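Local coordinates for Serine/threonine-protein kinase/endoribonuclease IRE1 (Saccharomyces cerevisiae, PDB 2BE1) that senses unfolded proteins in the lumen of the endoplasmic reticulum through its lumenal domain and, once auto-activated, splices HAC1 precursor mRNA, at residues 247-251 with 262-266; 122-128 with 166-172; 9-13 with 24-28. All coordinates share one frame. Residues are numbered along the deposited sequence.

Along the chain the three contacts follow one another in series, with none nested or crossed. First, contact 3 closes the N-terminal hairpin of strands 8-17 and 22-26 around ten intervening residues. Contact 2 then brings strand 167-179 back to strand 112-127, enclosing a longer loop that holds strand 133-137. Last, contact 1 closes the hairpin of strands 245-254 and 259-264. Contacts 1 and 3 share one antiparallel sheet, in which strands 8-17 and 245-254 are neighbours, and the salt bridge D250-R27 joins them. Contact 2 belongs to a second sheet, whose I168 and I170 pack on L262 and F249 of contact 1. Contacts 2 and 3 do not touch.

Contact 1. Residues 247-251 with 262-266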
loop_
_atom_site.group_PDB
_atom_site.type_symbol
_atom_site.label_atom_id
_atom_site.label_comp_id
_atom_site.label_asym_id
_atom_site.label_seq_id
_atom_site.Cartn_x
_atom_site.Cartn_y
_atom_site.Cartn_z
ATOM N N GLY A 247 11.765 12.623 -13.859
ATOM C CA GLY A 247 12.571 12.021 -12.781
ATOM C C GLY A 247 14.084 12.136 -12.967
ATOM O O GLY A 247 14.608 11.938 -14.104
ATOM N N LEU A 248 14.808 12.445 -11.873
ATOM C CA LEU A 248 16.267 12.702 -12.039
ATOM C C LEU A 248 17.256 12.166 -10.950
ATOM O O LEU A 248 17.204 12.614 -9.780
ATOM C CB LEU A 248 16.451 14.203 -12.261
ATOM C CG LEU A 248 17.709 14.469 -13.062
ATOM C CD1 LEU A 248 17.656 13.562 -14.231
ATOM C CD2 LEU A 248 17.794 15.912 -13.559
ATOM N N PHE A 249 18.164 11.236 -11.270
ATOM C CA PHE A 249 19.030 10.740 -10.137
ATOM C C PHE A 249 20.509 10.943 -10.287
ATOM O O PHE A 249 21.069 10.716 -11.370
ATOM C CB PHE A 249 18.819 9.287 -9.844
ATOM C CG PHE A 249 17.419 8.946 -9.476
ATOM C CD1 PHE A 249 16.535 8.368 -10.410
ATOM C CD2 PHE A 249 16.965 9.168 -8.182
ATOM C CE1 PHE A 249 15.209 8.008 -10.036
ATOM C CE2 PHE A 249 15.645 8.823 -7.798
ATOM C CZ PHE A 249 14.755 8.257 -8.737
ATOM N N ASP A 250 21.134 11.383 -9.187
ATOM C CA ASP A 250 22.610 11.438 -9.048
ATOM C C ASP A 250 23.067 10.016 -8.789
ATOM O O ASP A 250 22.321 9.250 -8.200
ATOM C CB ASP A 250 23.035 12.394 -7.924
ATOM C CG ASP A 250 23.231 13.833 -8.424
ATOM O OD1 ASP A 250 23.222 14.033 -9.652
ATOM O OD2 ASP A 250 23.413 14.796 -7.634
ATOM N N VAL A 251 24.235 9.616 -9.277
ATOM C CA VAL A 251 24.787 8.295 -8.849
ATOM C C VAL A 251 26.156 8.378 -8.122
ATOM O O VAL A 251 27.112 8.867 -8.636
ATOM C CB VAL A 251 24.659 7.127 -9.958
ATOM C CG1 VAL A 251 24.312 7.653 -11.298
ATOM C CG2 VAL A 251 25.876 6.249 -10.039
ATOM N N LEU A 262 22.421 5.082 -5.779
ATOM C CA LEU A 262 21.859 6.258 -6.404
ATOM C C LEU A 262 20.948 7.141 -5.505
ATOM O O LEU A 262 20.191 6.667 -4.645
ATOM C CB LEU A 262 21.274 5.865 -7.748
ATOM C CG LEU A 262 19.897 5.303 -7.840
ATOM C CD1 LEU A 262 19.095 6.513 -7.977
ATOM C CD2 LEU A 262 19.746 4.494 -9.063
ATOM N N VAL A 263 21.075 8.443 -5.664
ATOM C CA VAL A 263 20.324 9.367 -4.831
ATOM C C VAL A 263 19.680 10.482 -5.719
ATOM O O VAL A 263 20.187 10.757 -6.831
ATOM C CB VAL A 263 21.203 9.913 -3.659
ATOM C CG1 VAL A 263 22.620 9.329 -3.684
ATOM C CG2 VAL A 263 21.257 11.413 -3.677
ATOM N N PRO A 264 18.512 11.067 -5.301
ATOM C CA PRO A 264 17.879 12.018 -6.224
ATOM C C PRO A 264 18.706 13.235 -6.315
ATOM O O PRO A 264 19.343 13.627 -5.326
ATOM C CB PRO A 264 16.562 12.364 -5.539
ATOM C CG PRO A 264 16.826 12.135 -4.094
ATOM C CD PRO A 264 17.696 10.892 -4.084
ATOM N N HIS A 265 18.709 13.800 -7.516
ATOM C CA HIS A 265 19.415 15.035 -7.802
ATOM C C HIS A 265 18.676 16.207 -7.129
ATOM O O HIS A 265 17.469 16.282 -7.260
ATOM C CB HIS A 265 19.483 15.227 -9.304
ATOM C CG HIS A 265 20.351 16.369 -9.713
ATOM N ND1 HIS A 265 20.049 17.676 -9.421
ATOM C CD2 HIS A 265 21.517 16.403 -10.378
ATOM C CE1 HIS A 265 20.976 18.475 -9.908
ATOM N NE2 HIS A 265 21.883 17.721 -10.488
ATOM N N PRO A 266 19.393 17.121 -6.421
ATOM C CA PRO A 266 18.702 18.064 -5.532
ATOM C C PRO A 266 17.871 18.953 -6.389
ATOM O O PRO A 266 17.757 18.678 -7.563
ATOM C CB PRO A 266 19.838 18.846 -4.862
ATOM C CG PRO A 266 21.027 18.626 -5.700
ATOM C CD PRO A 266 20.854 17.346 -6.431
#
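Two well-directed backbone hydrogen bonds hold this antiparallel beta hairpin together: V263 N to D250 O at 2.9 Å and H265 N to L248 O at 3.0 Å, the latter almost linear. A weak third, D250 N to V263 O at 2.6 Å, completes the hydrogen-bonded pair D250-V263. F249-P264 and V251-L262 are non-hydrogen-bonded pairs; in the former the P264 nitrogen does not face strand 247-251, so its missing N-H costs no bond there. The segment axes make an angle of 134°, and the F249 and P264 side chains diverge. Strand 259-264 is outermost in this chain's five-stranded antiparallel sheet, with 245-254 between it and 8-17.

The carboxylate of D250 takes its main partner from the other hairpin of the sheet, a salt bridge with R27; OD1 also lies 3.0 Å from H265 CD2. H265 turns back on its own segment, ND1 donating to P266 O at 3.1 Å.

Farther out, the contact is apolar. V251 CB meets L262 CB at 4.2 Å, beta-branched valine suiting an extended chain, while L248 packs on L13 and A15. The large F249 ring lies beside two smaller side chains, CG 3.3 Å from L262 CD1 and CD2 4.2 Å from P264 CB.

Contact 2. Residues 122-128 with 166-172; sequences IMYTINM and NMIVIGK
Strands 112-127 and 167-179 lie side by side in an antiparallel sheet, one face of which meets the second subunit of the dimer. Both backbones are extended, at 156° to each other, their short axes 4.7 Å apart at closest. I122-K172, Y124-I170 and I126-I168 are hydrogen-bonded pairs; M123-G171, T125-V169 and N127-M167 are antiparallel non-hydrogen-bonded pairs. Y124 N reaches I170 O at 3.0 Å and I170 N reaches Y124 O at 2.8 Å; between I126 and I168, N to O is 3.0 Å both ways. I122 N lies 3.1 Å from K172 O; the return bond is weak.

Such alternation gives two faces. On one, hydrophobic I122, I126, I168 and I170 suit burial; I126 (m, t) puts CD1 4.2 Å from I170 CG2. Y124 (m) buries its ring edge-to-face with F41, its OH weakly hydrogen-bonded to Q42; K172 makes a cation-pi contact with W194. Opposite, M123 packs on P93 and V169 on H95 of the second subunit, and T125 (p) bonds through OG1 to S135.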
loop_
_atom_site.group_PDB
_atom_site.type_symbol
_atom_site.label_atom_id
_atom_site.label_comp_id
_atom_site.label_asym_id
_atom_site.label_seq_id
_atom_site.Cartn_x
_atom_site.Cartn_y
_atom_site.Cartn_z
ATOM N N ILE A 122 8.357 -2.525 -6.874
ATOM C CA ILE A 122 9.287 -3.277 -7.752
ATOM C C ILE A 122 10.793 -2.853 -7.654
ATOM O O ILE A 122 11.117 -1.697 -7.413
ATOM C CB ILE A 122 8.868 -3.168 -9.212
ATOM C CG1 ILE A 122 7.823 -4.190 -9.561
ATOM C CG2 ILE A 122 9.997 -3.526 -10.124
ATOM C CD1 ILE A 122 7.678 -4.364 -11.111
ATOM N N MET A 123 11.720 -3.776 -7.889
ATOM C CA MET A 123 13.124 -3.405 -7.986
ATOM C C MET A 123 13.745 -3.979 -9.254
ATOM O O MET A 123 13.492 -5.121 -9.602
ATOM C CB MET A 123 13.876 -3.937 -6.784
ATOM C CG MET A 123 15.104 -3.145 -6.441
ATOM S SD MET A 123 14.850 -2.294 -4.873
ATOM C CE MET A 123 16.021 -0.990 -5.027
ATOM N N TYR A 124 14.553 -3.182 -9.949
ATOM C CA TYR A 124 15.271 -3.640 -11.143
ATOM C C TYR A 124 16.723 -3.434 -10.888
ATOM O O TYR A 124 17.110 -2.443 -10.247
ATOM C CB TYR A 124 14.949 -2.788 -12.350
ATOM C CG TYR A 124 13.531 -2.851 -12.818
ATOM C CD1 TYR A 124 12.603 -1.906 -12.378
ATOM C CD2 TYR A 124 13.113 -3.833 -13.722
ATOM C CE1 TYR A 124 11.292 -1.945 -12.783
ATOM C CE2 TYR A 124 11.801 -3.878 -14.160
ATOM C CZ TYR A 124 10.885 -2.924 -13.684
ATOM O OH TYR A 124 9.546 -2.942 -14.086
ATOM N N THR A 125 17.543 -4.353 -11.395
ATOM C CA THR A 125 18.986 -4.089 -11.483
ATOM C C THR A 125 19.355 -4.033 -12.961
ATOM O O THR A 125 18.999 -4.918 -13.747
ATOM C CB THR A 125 19.850 -5.131 -10.787
ATOM O OG1 THR A 125 19.617 -6.392 -11.411
ATOM C CG2 THR A 125 19.498 -5.237 -9.320
ATOM N N ILE A 126 20.054 -2.968 -13.326
ATOM C CA ILE A 126 20.257 -2.636 -14.688
ATOM C C ILE A 126 21.727 -2.398 -14.781
ATOM O O ILE A 126 22.316 -1.867 -13.847
ATOM C CB ILE A 126 19.497 -1.357 -14.999
ATOM C CG1 ILE A 126 18.006 -1.581 -14.809
ATOM C CG2 ILE A 126 19.743 -0.916 -16.426
ATOM C CD1 ILE A 126 17.166 -0.399 -15.108
ATOM N N ASN A 127 22.318 -2.807 -15.899
ATOM C CA ASN A 127 23.724 -2.578 -16.120
ATOM C C ASN A 127 23.957 -1.178 -16.560
ATOM O O ASN A 127 23.461 -0.820 -17.615
ATOM C CB ASN A 127 24.228 -3.449 -17.239
ATOM C CG ASN A 127 25.641 -3.115 -17.598
ATOM O OD1 ASN A 127 25.892 -2.446 -18.580
ATOM N ND2 ASN A 127 26.574 -3.516 -16.752
ATOM N N MET A 128 24.720 -0.389 -15.810
ATOM C CA MET A 128 24.859 1.028 -16.194
ATOM C C MET A 128 25.532 1.226 -17.530
ATOM O O MET A 128 24.960 1.846 -18.412
ATOM C CB MET A 128 25.670 1.816 -15.220
ATOM C CG MET A 128 25.112 1.893 -13.889
ATOM S SD MET A 128 26.319 2.917 -13.042
ATOM C CE MET A 128 27.936 2.213 -13.444
ATOM N N ASN A 166 29.493 -3.231 -12.491
ATOM C CA ASN A 166 29.137 -1.832 -12.483
ATOM C C ASN A 166 27.670 -1.788 -12.925
ATOM O O ASN A 166 27.317 -1.487 -14.073
ATOM C CB ASN A 166 30.052 -1.048 -13.411
ATOM C CG ASN A 166 30.211 -1.721 -14.771
ATOM O OD1 ASN A 166 29.917 -2.917 -14.924
ATOM N ND2 ASN A 166 30.651 -0.957 -15.770
ATOM N N MET A 167 26.803 -2.171 -12.000
ATOM C CA MET A 167 25.382 -1.987 -12.195
ATOM C C MET A 167 24.745 -1.329 -11.004
ATOM O O MET A 167 25.336 -1.138 -9.951
ATOM C CB MET A 167 24.683 -3.290 -12.458
ATOM C CG MET A 167 25.560 -4.386 -12.899
ATOM S SD MET A 167 24.756 -5.657 -11.963
ATOM C CE MET A 167 25.210 -5.261 -10.234
ATOM N N ILE A 168 23.498 -0.998 -11.200
ATOM C CA ILE A 168 22.816 -0.107 -10.326
ATOM C C ILE A 168 21.477 -0.736 -10.075
ATOM O O ILE A 168 20.914 -1.352 -11.001
ATOM C CB ILE A 168 22.606 1.224 -11.038
ATOM C CG1 ILE A 168 22.129 2.264 -10.039
ATOM C CG2 ILE A 168 21.601 1.101 -12.254
ATOM C CD1 ILE A 168 22.194 3.675 -10.598
ATOM N N VAL A 169 20.959 -0.600 -8.853
ATOM C CA VAL A 169 19.619 -1.147 -8.579
ATOM C C VAL A 169 18.652 -0.017 -8.262
ATOM O O VAL A 169 18.983 0.830 -7.458
ATOM C CB VAL A 169 19.602 -2.191 -7.442
ATOM C CG1 VAL A 169 20.237 -1.623 -6.152
ATOM C CG2 VAL A 169 18.170 -2.604 -7.170
ATOM N N ILE A 170 17.478 -0.015 -8.884
ATOM C CA ILE A 170 16.579 1.115 -8.811
ATOM C C ILE A 170 15.180 0.607 -8.513
ATOM O O ILE A 170 14.711 -0.325 -9.166
ATOM C CB ILE A 170 16.563 1.920 -10.122
ATOM C CG1 ILE A 170 15.546 3.040 -10.019
ATOM C CG2 ILE A 170 16.174 1.032 -11.289
ATOM C CD1 ILE A 170 15.623 4.015 -11.107
ATOM N N GLY A 171 14.514 1.214 -7.529
ATOM C CA GLY A 171 13.128 0.869 -7.226
ATOM C C GLY A 171 12.101 1.736 -7.961
ATOM O O GLY A 171 12.419 2.767 -8.593
ATOM N N LYS A 172 10.844 1.317 -7.859
ATOM C CA LYS A 172 9.754 1.974 -8.548
ATOM C C LYS A 172 8.464 1.543 -7.902
ATOM O O LYS A 172 8.117 0.380 -7.981
ATOM C CB LYS A 172 9.720 1.506 -9.986
ATOM C CG LYS A 172 8.945 2.429 -10.874
ATOM C CD LYS A 172 8.023 1.626 -11.781
ATOM C CE LYS A 172 7.468 2.509 -12.872
ATOM N NZ LYS A 172 8.589 3.075 -13.624
#

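Contact 3. Residues 9-13 with 24-28; sequences LSDIL and AVDRR
Segment 9-13 runs in as strand at L9, turns a corner at D11 (phi/psi -87/-11) and resumes as strand at I12 and L13; segment 24-28 is strand to D26, then turns at R27 (-39/-19). L13-V25 is a hydrogen-bonded antiparallel pair, with V25 N to L13 O at 2.9 Å and a weak L13 N to V25 O at 2.9 Å, while I12-D26 is a non-hydrogen-bonded pair. R27 N donates to D11 O at 2.8 Å.

S10 (chi1 t) directs OG to I12 N at 3.1 Å, an ST turn at the corner. The contact thus closes the open end of the N-terminal beta hairpin, strands 8-17 and 22-26, within a five-stranded sheet. D26 (t) makes an Asx turn, OD2 accepting from R28 N at 2.8 Å. R28 is off its wells at chi1 (-91°) and chi3 (-30°), a bent side chain whose NE and NH1 come back to D26, the salt bridge NH1 to OD1 measuring 3.1 Å. D11 (m, chi1 -90°) joins the network: OD1 lies 3.1 Å from R28 NE but over the guanidinium face, so it contributes charge attraction alone.

Chi1 to chi3 of R27 are all t, an extended stem, with chi4 near 95° turning the guanidinium. L13 (t, t) brings CD1 to 4.1 Å from R27 CG, and L9 (t, p) lays CD1 over one guanidinium face, 3.6 Å from R27 NH1. Arginine's length carries the charge to salt bridges with D212 and D250. I12, with chi1 m, sets CG2 3.8 Å from small A24's CB; the L13-V25 pairing leaves L13 CB 4.2 Å from V25 CG1.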
loop_
_atom_site.group_PDB
_atom_site.type_symbol
_atom_site.label_atom_id
_atom_site.label_comp_id
_atom_site.label_asym_id
_atom_site.label_seq_id
_atom_site.Cartn_x
_atom_site.Cartn_y
_atom_site.Cartn_z
ATOM N N LEU A 9 31.053 11.177 -6.805
ATOM C CA LEU A 9 29.901 11.451 -7.569
ATOM C C LEU A 9 30.244 10.914 -8.942
ATOM O O LEU A 9 31.198 11.292 -9.550
ATOM C CB LEU A 9 29.602 12.930 -7.530
ATOM C CG LEU A 9 28.544 13.593 -8.393
ATOM C CD1 LEU A 9 27.188 12.937 -8.334
ATOM C CD2 LEU A 9 28.439 14.942 -7.826
ATOM N N SER A 10 29.485 9.957 -9.401
ATOM C CA SER A 10 29.678 9.407 -10.704
ATOM C C SER A 10 29.358 10.427 -11.778
ATOM O O SER A 10 28.717 11.451 -11.536
ATOM C CB SER A 10 28.751 8.209 -10.845
ATOM O OG SER A 10 28.815 7.634 -12.129
ATOM N N ASP A 11 29.799 10.132 -12.983
ATOM C CA ASP A 11 29.479 10.960 -14.116
ATOM C C ASP A 11 28.174 10.583 -14.759
ATOM O O ASP A 11 27.661 11.283 -15.619
ATOM C CB ASP A 11 30.577 10.802 -15.122
ATOM C CG ASP A 11 31.645 11.783 -14.904
ATOM O OD1 ASP A 11 32.702 11.656 -15.562
ATOM O OD2 ASP A 11 31.393 12.686 -14.063
ATOM N N ILE A 12 27.647 9.444 -14.363
ATOM C CA ILE A 12 26.377 9.035 -14.866
ATOM C C ILE A 12 25.300 9.705 -14.059
ATOM O O ILE A 12 25.476 9.986 -12.874
ATOM C CB ILE A 12 26.177 7.549 -14.747
ATOM C CG1 ILE A 12 27.417 6.798 -15.229
ATOM C CG2 ILE A 12 24.963 7.134 -15.552
ATOM C CD1 ILE A 12 27.929 7.247 -16.576
ATOM N N LEU A 13 24.182 9.961 -14.718
ATOM C CA LEU A 13 23.043 10.590 -14.119
ATOM C C LEU A 13 21.935 9.813 -14.736
ATOM O O LEU A 13 22.042 9.363 -15.883
ATOM C CB LEU A 13 22.930 12.019 -14.606
ATOM C CG LEU A 13 22.317 13.121 -13.752
ATOM C CD1 LEU A 13 22.693 14.442 -14.361
ATOM C CD2 LEU A 13 20.852 13.028 -13.806
ATOM N N ALA A 24 20.322 6.843 -19.079
ATOM C CA ALA A 24 21.537 7.291 -18.396
ATOM C C ALA A 24 22.144 8.370 -19.250
ATOM O O ALA A 24 22.596 8.089 -20.377
ATOM C CB ALA A 24 22.520 6.189 -18.259
ATOM N N VAL A 25 22.101 9.601 -18.727
ATOM C CA VAL A 25 22.707 10.769 -19.391
ATOM C C VAL A 25 24.055 11.097 -18.714
ATOM O O VAL A 25 24.183 10.948 -17.483
ATOM C CB VAL A 25 21.737 12.008 -19.502
ATOM C CG1 VAL A 25 20.972 12.169 -18.279
ATOM C CG2 VAL A 25 22.522 13.249 -19.717
ATOM N N ASP A 26 25.038 11.496 -19.537
ATOM C CA ASP A 26 26.368 11.855 -19.065
ATOM C C ASP A 26 26.378 13.249 -18.508
ATOM O O ASP A 26 26.353 14.219 -19.245
ATOM C CB ASP A 26 27.388 11.763 -20.202
ATOM C CG ASP A 26 28.772 12.294 -19.816
ATOM O OD1 ASP A 26 29.616 12.394 -20.707
ATOM O OD2 ASP A 26 29.037 12.624 -18.649
ATOM N N ARG A 27 26.467 13.319 -17.197
ATOM C CA ARG A 27 26.615 14.553 -16.439
ATOM C C ARG A 27 27.534 15.638 -17.018
ATOM O O ARG A 27 27.456 16.806 -16.632
ATOM C CB ARG A 27 27.150 14.180 -15.060
ATOM C CG ARG A 27 26.731 15.126 -13.988
ATOM C CD ARG A 27 27.341 14.814 -12.673
ATOM N NE ARG A 27 26.857 15.750 -11.668
ATOM C CZ ARG A 27 25.818 15.481 -10.862
ATOM N NH1 ARG A 27 25.174 14.306 -10.981
ATOM N NH2 ARG A 27 25.405 16.362 -9.912
ATOM N N ARG A 28 28.419 15.287 -17.926
ATOM C CA ARG A 28 29.373 16.299 -18.317
ATOM C C ARG A 28 28.985 17.108 -19.497
ATOM O O ARG A 28 29.530 18.173 -19.710
ATOM C CB ARG A 28 30.764 15.755 -18.484
ATOM C CG ARG A 28 31.571 15.856 -17.170
ATOM C CD ARG A 28 32.600 14.741 -17.143
ATOM N NE ARG A 28 32.082 13.598 -17.897
ATOM C CZ ARG A 28 32.816 12.651 -18.474
ATOM N NH1 ARG A 28 32.177 11.700 -19.141
ATOM N NH2 ARG A 28 34.154 12.646 -18.396
#